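Oxidoreductase, Gfo/Idh/MocA family (Pseudomonas syringae pv. tomato, PDB 3DTY) is probably a nucleotide-dependent oxidoreductase of the Gfo/Idh/MocA family, with an NAD-binding Rossmann fold and bound magnesium. Local coordinates at residues I151-E156 with G310-N315. Residues are numbered along the deposited sequence; the frame is centred on the assembly and turned at random.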
# COMPACT_ATOMS: atom_id res chain seq x y z
N ILE A 151 16.90 2.26 10.16
CA ILE A 151 16.87 3.19 11.28
C ILE A 151 18.17 4.01 11.21
O ILE A 151 18.17 5.21 11.48
CB ILE A 151 16.80 2.46 12.65
CG1 ILE A 151 15.54 1.59 12.73
CG2 ILE A 151 16.81 3.49 13.78
CD1 ILE A 151 14.24 2.36 12.53
N GLU A 152 19.28 3.35 10.86
CA GLU A 152 20.57 4.04 10.74
C GLU A 152 20.54 4.98 9.55
O GLU A 152 21.13 6.07 9.59
CB GLU A 152 21.72 3.05 10.54
CG GLU A 152 22.16 2.27 11.76
CD GLU A 152 22.59 3.16 12.92
OE1 GLU A 152 23.10 4.28 12.67
OE2 GLU A 152 22.41 2.73 14.08
N GLN A 153 19.87 4.57 8.48
CA GLN A 153 19.77 5.40 7.29
C GLN A 153 19.10 6.72 7.65
O GLN A 153 19.57 7.79 7.27
CB GLN A 153 18.97 4.69 6.20
CG GLN A 153 18.79 5.51 4.92
CD GLN A 153 20.11 5.91 4.28
OE1 GLN A 153 21.15 5.28 4.51
NE2 GLN A 153 20.07 6.94 3.45
N ALA A 154 18.00 6.63 8.39
CA ALA A 154 17.26 7.81 8.83
C ALA A 154 18.16 8.72 9.68
O ALA A 154 18.16 9.94 9.52
CB ALA A 154 16.04 7.38 9.64
N ARG A 155 18.92 8.12 10.59
CA ARG A 155 19.82 8.88 11.45
C ARG A 155 20.79 9.68 10.59
O ARG A 155 20.98 10.88 10.81
CB ARG A 155 20.61 7.95 12.37
CG ARG A 155 21.64 8.65 13.27
CD ARG A 155 22.38 7.62 14.11
NE ARG A 155 23.55 8.17 14.81
CZ ARG A 155 23.62 8.37 16.13
NH1 ARG A 155 22.60 8.06 16.92
NH2 ARG A 155 24.74 8.87 16.65
N GLU A 156 21.39 9.01 9.61
CA GLU A 156 22.35 9.63 8.70
C GLU A 156 21.70 10.75 7.89
O GLU A 156 22.28 11.83 7.73
CB GLU A 156 22.94 8.58 7.75
CG GLU A 156 23.94 7.63 8.40
CD GLU A 156 25.23 8.33 8.81
OE1 GLU A 156 25.51 9.41 8.27
OE2 GLU A 156 25.97 7.79 9.66
N GLY A 310 22.49 0.52 -2.90
CA GLY A 310 23.71 1.31 -2.98
C GLY A 310 23.62 2.79 -2.68
O GLY A 310 24.63 3.43 -2.43
N TYR A 311 22.42 3.36 -2.72
CA TYR A 311 22.28 4.78 -2.43
C TYR A 311 22.21 5.03 -0.92
O TYR A 311 22.12 6.18 -0.49
CB TYR A 311 21.03 5.35 -3.13
CG TYR A 311 19.76 4.56 -2.90
CD1 TYR A 311 19.18 4.51 -1.63
CD2 TYR A 311 19.12 3.89 -3.95
CE1 TYR A 311 17.99 3.81 -1.41
CE2 TYR A 311 17.92 3.19 -3.73
CZ TYR A 311 17.37 3.16 -2.46
OH TYR A 311 16.20 2.48 -2.21
N LEU A 312 22.26 3.97 -0.12
CA LEU A 312 22.22 4.10 1.34
C LEU A 312 23.60 4.42 1.89
O LEU A 312 24.62 4.19 1.23
CB LEU A 312 21.73 2.81 1.99
CG LEU A 312 20.30 2.33 1.69
CD1 LEU A 312 20.07 1.01 2.38
CD2 LEU A 312 19.29 3.38 2.17
N HIS A 313 23.65 4.95 3.11
CA HIS A 313 24.92 5.26 3.76
C HIS A 313 25.57 3.94 4.18
O HIS A 313 24.88 2.97 4.52
CB HIS A 313 24.69 6.15 4.99
CG HIS A 313 25.95 6.71 5.58
ND1 HIS A 313 26.84 5.95 6.30
CD2 HIS A 313 26.48 7.96 5.53
CE1 HIS A 313 27.87 6.69 6.67
NE2 HIS A 313 27.67 7.92 6.21
N PRO A 314 26.91 3.86 4.13
CA PRO A 314 27.61 2.63 4.52
C PRO A 314 27.22 2.10 5.90
O PRO A 314 27.15 0.89 6.11
CB PRO A 314 29.08 3.04 4.45
CG PRO A 314 29.09 4.02 3.32
CD PRO A 314 27.84 4.85 3.57
N ASN A 315 26.97 3.00 6.85
CA ASN A 315 26.59 2.57 8.19
C ASN A 315 25.24 1.88 8.18
O ASN A 315 24.90 1.16 9.13
CB ASN A 315 26.53 3.75 9.16
CG ASN A 315 27.89 4.33 9.45
OD1 ASN A 315 28.88 3.60 9.55
ND2 ASN A 315 27.95 5.64 9.60
O HOH W 1 22.23 7.66 1.55
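Gln153 OE1 accepts the backbone N-H of His313 at 2.9 Å, and the bond is nearly straight (173°). The donor lies close to the carbonyl plane and approaches well off the C=O direction. CG of Gln153 is anti to the backbone N (chi1 179°), and a bend at chi2 brings the amide over to the loop. OE1 must face the N-H of His313, which sets the flip of the amide. NE2 adds a bond to a water 3.0 Å away; the onward link from this water to Tyr311 O is very short and doubtful. CD2 of Leu312 packs against the amide carbon CD of Gln153, at 3.4 Å.

One helical turn on, Glu156 lies across His313. Its CG sits over the ring in a CH-pi contact, 3.9 Å from the centroid. The carboxylate continues over the same face, 16° from parallel to the ring. Pro314 CD covers part of the opposite face. The ring is further fixed by the backbone N-H of Asn315, which meets ND1 in the ring plane at 3.0 Å. An acceptor at ND1 would place any ring proton on NE2.

Segment 310-315 lies in the C-terminal alpha/beta domain, and helix 149-159 packs on the same domain. The loop runs from strand 302-306, the outermost strand of the mixed sheet within this chain, to helix 330-349. Ile151 and Ala154 of helix 149-159 pack on helix 203-218 and on strand 281-286.

Asn315 ND2 donates to Glu156 OE2 at 2.9 Å. The donor stands above the carboxylate plane, whereas the oxygen lies in the amide plane. Glu152 approaches Asn315 O with CB and CG alone; its carboxylate turns to a salt bridge with Arg360.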